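PDB 4FRX: anaerobically-induced outer membrane porin OprE from Pseudomonas aeruginosa, which probably works as an outer-membrane porin, a beta-barrel channel that lets small solutes cross the outer membrane. Local coordinates for residues Asp383-Tyr388 with Gly399-Asn404; Val329-Phe334 with Ala405-Gly410. All blocks are in the same frame, centred on the assembly; numbering follows the deposited sequence.

Interaction 1. Residues Asp383-Tyr388 with Gly399-Asn404; sequences DISLAY and GFTWKN
Strands 377-389 and 399-409 form a beta hairpin in the wall of this OprD-family barrel, and Ile-384 to Tyr-388 pair antiparallel with Asn-404 to Phe-400. Ile-384/Asn-404, Leu-386/Trp-402 and Tyr-388/Phe-400 are hydrogen-bonded pairs, each joined by two backbone bonds; between them, Ser-385/Lys-403 and Ala-387/Thr-401 are non-hydrogen-bonded. The Ile-384 CD1 methyl sits over one face of the Trp-402 indole in a CH-pi contact, 3.7 Å from the centroid of the six-membered ring. CG1, which carries this methyl, lies between the backbone N and the carbonyl carbon (chi1 61°), and packs against Asn-404 CB at 3.7 Å. Leu-386 CD2 instead reaches the indole rim, 4.3 Å from Trp-402 CE3. These apolar groups lie on the barrel's outer, membrane-facing side, where a detergent molecule is bound near Leu-386. Asn-426 OD1, on the next strand, accepts hydrogen bonds from both Trp-402 NE1 and Asn-404 ND2. On the lumenal face, the extended Lys-403 chain bends at its last torsion (chi4 -54°), bringing NZ to 3.0 Å from Ser-385 OG, to which it donates a hydrogen bond. Farther along, the Ala-387 CB methyl meets Thr-401 OG1 at 3.7 Å.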
loop_
_atom_site.group_PDB
_atom_site.type_symbol
_atom_site.label_atom_id
_atom_site.label_comp_id
_atom_site.label_asym_id
_atom_site.label_seq_id
_atom_site.Cartn_x
_atom_site.Cartn_y
_atom_site.Cartn_z
ATOM N N ASP A 383 10.494 -2.585 13.851
ATOM C CA ASP A 383 10.098 -3.751 13.063
ATOM C C ASP A 383 11.321 -4.583 12.733
ATOM O O ASP A 383 12.408 -4.050 12.585
ATOM C CB ASP A 383 9.480 -3.358 11.712
ATOM C CG ASP A 383 8.149 -2.670 11.840
ATOM O OD1 ASP A 383 7.641 -2.561 12.963
ATOM O OD2 ASP A 383 7.609 -2.240 10.797
ATOM N N ILE A 384 11.121 -5.886 12.600
ATOM C CA ILE A 384 12.117 -6.760 11.990
ATOM C C ILE A 384 11.418 -7.656 10.982
ATOM O O ILE A 384 10.230 -7.986 11.123
ATOM C CB ILE A 384 12.878 -7.628 13.031
ATOM C CG1 ILE A 384 11.921 -8.555 13.784
ATOM C CG2 ILE A 384 13.652 -6.750 14.019
ATOM C CD1 ILE A 384 11.828 -9.952 13.199
ATOM N N SER A 385 12.155 -8.046 9.958
ATOM C CA SER A 385 11.665 -9.024 9.017
ATOM C C SER A 385 12.814 -9.957 8.721
ATOM O O SER A 385 13.881 -9.524 8.291
ATOM C CB SER A 385 11.160 -8.350 7.739
ATOM O OG SER A 385 10.586 -9.310 6.856
ATOM N N LEU A 386 12.598 -11.236 9.006
ATOM C CA LEU A 386 13.542 -12.291 8.674
ATOM C C LEU A 386 12.865 -13.167 7.630
ATOM O O LEU A 386 11.762 -13.655 7.854
ATOM C CB LEU A 386 13.846 -13.120 9.925
ATOM C CG LEU A 386 14.806 -14.301 9.762
ATOM C CD1 LEU A 386 16.202 -13.813 9.390
ATOM C CD2 LEU A 386 14.847 -15.121 11.044
ATOM N N ALA A 387 13.506 -13.345 6.484
ATOM C CA ALA A 387 12.915 -14.136 5.408
ATOM C C ALA A 387 13.918 -15.097 4.799
ATOM O O ALA A 387 15.078 -14.755 4.603
ATOM C CB ALA A 387 12.347 -13.229 4.328
ATOM N N TYR A 388 13.452 -16.307 4.504
ATOM C CA TYR A 388 14.239 -17.270 3.744
ATOM C C TYR A 388 13.445 -17.800 2.558
ATOM O O TYR A 388 12.358 -18.386 2.717
ATOM C CB TYR A 388 14.672 -18.445 4.622
ATOM C CG TYR A 388 15.602 -19.400 3.906
ATOM C CD1 TYR A 388 16.781 -18.943 3.335
ATOM C CD2 TYR A 388 15.302 -20.754 3.799
ATOM C CE1 TYR A 388 17.644 -19.804 2.677
ATOM C CE2 TYR A 388 16.164 -21.628 3.142
ATOM C CZ TYR A 388 17.330 -21.145 2.585
ATOM O OH TYR A 388 18.191 -22.000 1.932
ATOM N N GLY A 399 8.961 -19.798 0.231
ATOM C CA GLY A 399 9.462 -18.731 1.083
ATOM C C GLY A 399 8.880 -18.752 2.483
ATOM O O GLY A 399 7.697 -19.055 2.679
ATOM N N PHE A 400 9.718 -18.428 3.460
ATOM C CA PHE A 400 9.297 -18.340 4.853
ATOM C C PHE A 400 9.618 -16.958 5.387
ATOM O O PHE A 400 10.753 -16.503 5.265
ATOM C CB PHE A 400 10.038 -19.378 5.693
ATOM C CG PHE A 400 9.795 -20.785 5.259
ATOM C CD1 PHE A 400 10.502 -21.329 4.201
ATOM C CD2 PHE A 400 8.853 -21.566 5.906
ATOM C CE1 PHE A 400 10.279 -22.636 3.796
ATOM C CE2 PHE A 400 8.626 -22.863 5.507
ATOM C CZ PHE A 400 9.345 -23.401 4.451
ATOM N N THR A 401 8.636 -16.291 5.993
ATOM C CA THR A 401 8.850 -14.926 6.491
ATOM C C THR A 401 8.315 -14.716 7.908
ATOM O O THR A 401 7.180 -15.059 8.195
ATOM C CB THR A 401 8.196 -13.887 5.554
ATOM O OG1 THR A 401 8.761 -14.014 4.251
ATOM C CG2 THR A 401 8.432 -12.468 6.066
ATOM N N TRP A 402 9.152 -14.172 8.786
ATOM C CA TRP A 402 8.720 -13.761 10.116
ATOM C C TRP A 402 8.828 -12.251 10.214
ATOM O O TRP A 402 9.907 -11.690 10.012
ATOM C CB TRP A 402 9.611 -14.393 11.191
ATOM C CG TRP A 402 9.365 -13.862 12.580
ATOM C CD1 TRP A 402 8.155 -13.549 13.149
ATOM C CD2 TRP A 402 10.356 -13.579 13.575
ATOM N NE1 TRP A 402 8.339 -13.090 14.436
ATOM C CE2 TRP A 402 9.680 -13.096 14.718
ATOM C CE3 TRP A 402 11.750 -13.684 13.608
ATOM C CZ2 TRP A 402 10.353 -12.730 15.885
ATOM C CZ3 TRP A 402 12.413 -13.316 14.775
ATOM C CH2 TRP A 402 11.716 -12.852 15.890
ATOM N N LYS A 403 7.714 -11.588 10.514
ATOM C CA LYS A 403 7.748 -10.146 10.756
ATOM C C LYS A 403 7.329 -9.896 12.193
ATOM O O LYS A 403 6.305 -10.412 12.628
ATOM C CB LYS A 403 6.796 -9.401 9.803
ATOM C CG LYS A 403 7.155 -9.535 8.311
ATOM C CD LYS A 403 6.185 -8.725 7.450
ATOM C CE LYS A 403 6.539 -8.822 5.978
ATOM N NZ LYS A 403 7.956 -8.459 5.696
ATOM N N ASN A 404 8.113 -9.114 12.933
ATOM C CA ASN A 404 7.722 -8.730 14.281
ATOM C C ASN A 404 7.730 -7.214 14.418
ATOM O O ASN A 404 8.641 -6.550 13.924
ATOM C CB ASN A 404 8.679 -9.349 15.306
ATOM C CG ASN A 404 8.435 -8.847 16.706
ATOM O OD1 ASN A 404 9.038 -7.870 17.147
ATOM N ND2 ASN A 404 7.541 -9.516 17.422
#

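Interaction 2. Residues Val329-Phe334 with Ala405-Gly410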
loop_
_atom_site.group_PDB
_atom_site.type_symbol
_atom_site.label_atom_id
_atom_site.label_comp_id
_atom_site.label_asym_id
_atom_site.label_seq_id
_atom_site.Cartn_x
_atom_site.Cartn_y
_atom_site.Cartn_z
ATOM N N VAL A 329 4.785 1.384 7.947
ATOM C CA VAL A 329 5.483 0.200 8.442
ATOM C C VAL A 329 4.472 -0.840 8.938
ATOM O O VAL A 329 3.310 -0.809 8.543
ATOM C CB VAL A 329 6.532 0.567 9.522
ATOM C CG1 VAL A 329 7.659 1.393 8.893
ATOM C CG2 VAL A 329 5.892 1.382 10.644
ATOM N N GLN A 330 4.906 -1.773 9.777
ATOM C CA GLN A 330 4.082 -2.953 10.027
ATOM C C GLN A 330 2.820 -2.618 10.805
ATOM O O GLN A 330 1.741 -3.128 10.504
ATOM C CB GLN A 330 4.891 -4.062 10.726
ATOM C CG GLN A 330 4.084 -5.322 10.976
ATOM C CD GLN A 330 4.897 -6.433 11.617
ATOM O OE1 GLN A 330 6.129 -6.429 11.559
ATOM N NE2 GLN A 330 4.203 -7.399 12.233
ATOM N N ILE A 331 2.950 -1.760 11.809
ATOM C CA ILE A 331 1.789 -1.386 12.611
ATOM C C ILE A 331 1.378 0.049 12.308
ATOM O O ILE A 331 0.271 0.285 11.816
ATOM C CB ILE A 331 2.039 -1.573 14.119
ATOM C CG1 ILE A 331 2.253 -3.059 14.441
ATOM C CG2 ILE A 331 0.883 -0.993 14.938
ATOM C CD1 ILE A 331 2.589 -3.338 15.923
ATOM N N GLY A 332 2.271 0.998 12.574
ATOM C CA GLY A 332 1.933 2.410 12.440
ATOM C C GLY A 332 2.226 2.967 11.059
ATOM O O GLY A 332 2.824 2.281 10.221
ATOM N N LYS A 333 1.797 4.204 10.812
ATOM C CA LYS A 333 2.144 4.890 9.571
ATOM C C LYS A 333 2.766 6.266 9.825
ATOM O O LYS A 333 3.202 6.933 8.887
ATOM C CB LYS A 333 0.924 5.023 8.647
ATOM C CG LYS A 333 0.295 3.687 8.251
ATOM C CD LYS A 333 -0.883 3.890 7.299
ATOM C CE LYS A 333 -1.643 2.574 7.048
ATOM N NZ LYS A 333 -0.767 1.523 6.449
ATOM N N PHE A 334 2.805 6.675 11.092
ATOM C CA PHE A 334 3.363 7.978 11.503
ATOM C C PHE A 334 2.835 9.123 10.633
ATOM O O PHE A 334 3.580 10.001 10.217
ATOM C CB PHE A 334 4.902 7.923 11.492
ATOM C CG PHE A 334 5.457 6.910 12.442
ATOM C CD1 PHE A 334 5.363 5.548 12.153
ATOM C CD2 PHE A 334 6.028 7.303 13.637
ATOM C CE1 PHE A 334 5.839 4.593 13.042
ATOM C CE2 PHE A 334 6.514 6.360 14.530
ATOM C CZ PHE A 334 6.416 4.998 14.237
ATOM N N ALA A 405 6.721 -6.671 15.092
ATOM C CA ALA A 405 6.665 -5.240 15.345
ATOM C C ALA A 405 6.339 -4.934 16.806
ATOM O O ALA A 405 5.521 -5.620 17.423
ATOM C CB ALA A 405 5.618 -4.570 14.405
ATOM N N SER A 406 6.987 -3.907 17.354
ATOM C CA SER A 406 6.604 -3.349 18.650
ATOM C C SER A 406 6.282 -1.884 18.435
ATOM O O SER A 406 7.086 -1.160 17.859
ATOM C CB SER A 406 7.737 -3.463 19.674
ATOM O OG SER A 406 7.909 -4.790 20.107
ATOM N N PHE A 407 5.116 -1.465 18.919
ATOM C CA PHE A 407 4.589 -0.129 18.702
ATOM C C PHE A 407 4.120 0.426 20.040
ATOM O O PHE A 407 3.375 -0.224 20.779
ATOM C CB PHE A 407 3.439 -0.173 17.687
ATOM C CG PHE A 407 2.750 1.151 17.502
ATOM C CD1 PHE A 407 3.295 2.122 16.688
ATOM C CD2 PHE A 407 1.563 1.430 18.171
ATOM C CE1 PHE A 407 2.665 3.360 16.527
ATOM C CE2 PHE A 407 0.930 2.652 18.013
ATOM C CZ PHE A 407 1.485 3.619 17.185
ATOM N N ARG A 408 4.594 1.621 20.374
ATOM C CA ARG A 408 4.190 2.266 21.611
ATOM C C ARG A 408 3.810 3.702 21.296
ATOM O O ARG A 408 4.576 4.427 20.638
ATOM C CB ARG A 408 5.340 2.255 22.616
ATOM C CG ARG A 408 5.946 0.884 22.852
ATOM C CD ARG A 408 5.087 0.031 23.749
ATOM N NE ARG A 408 5.748 -1.232 24.071
ATOM C CZ ARG A 408 5.565 -2.363 23.398
ATOM N NH1 ARG A 408 4.732 -2.395 22.363
ATOM N NH2 ARG A 408 6.208 -3.467 23.767
ATOM N N SER A 409 2.644 4.114 21.780
ATOM C CA SER A 409 2.090 5.421 21.440
ATOM C C SER A 409 1.426 6.096 22.638
ATOM O O SER A 409 1.279 5.491 23.694
ATOM C CB SER A 409 1.080 5.272 20.302
ATOM O OG SER A 409 0.723 6.532 19.759
ATOM N N GLY A 410 1.038 7.358 22.472
ATOM C CA GLY A 410 0.360 8.096 23.528
ATOM C C GLY A 410 1.290 8.766 24.523
ATOM O O GLY A 410 2.474 8.978 24.245
#
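Ile-331, Gln-330 and Gly-332 make a largely apolar loop-to-wall contact with Ala-405 and Phe-407, laying the long loop between strands 295-305 and 340-349 against the lumenal face of strand 399-409. Ile-331 fits its side chain beside both wall residues: CD1 lies 3.6 Å from Ala-405 CB and 3.7 Å from Phe-407 CB. Its second branch, CG2, anti to the backbone N, comes within 3.8 Å of Phe-407 CG, and the two side chains cross obliquely. Ile-331 also touches Gln-423 and Glu-425 of strand 423-434, which pairs with strand 399-409, and therefore spans two neighbouring strands of the wall. The Phe-407 ring extends toward the loop, its CE1 4.3 Å from Gly-332 CA; since Gly-332 has no side chain, its backbone itself meets the ring. At the other end, Gln-330 reaches past Ala-405 in a fully extended chain (chi2 178°), and its amide carbon CD rests 3.4 Å from the Ala-405 methyl CB. Its NE2 donates a hydrogen bond to Glu-425 OE2 on strand 423-434, while OE1 also lies against the Ala-405 methyl. Such a loop folded into the barrel is consistent with the OprD family, in which inward-folded loops narrow the channel. Polar grips from strand 377-389 hold the same turn: the Glu-381 carboxylate accepts hydrogen bonds from the backbone N-H groups of Ile-331 and Gly-332, one on each oxygen. Within the loop, Val-329 N donates to Gly-332 O at 3.1 Å, closing the turn of residues 329-332.

From the N terminus, the loop residues 329-334 come first, then strands 340-349 and 358-370, then segment 383-388, and finally strand 399-409, which supplies 399-404 to interaction 1 and 405-410 to interaction 2. The hairpin closure of interaction 1 is therefore short and falls wholly within the longer closure of interaction 2; the two do not cross. One pairs neighbouring strands of the barrel wall, the other brings a distant loop onto that wall. They meet at Asp-383, whose OD2 probably accepts a hydrogen bond from Gln-330 N at 2.9 Å, while its OD1 packs against Ala-405 CB.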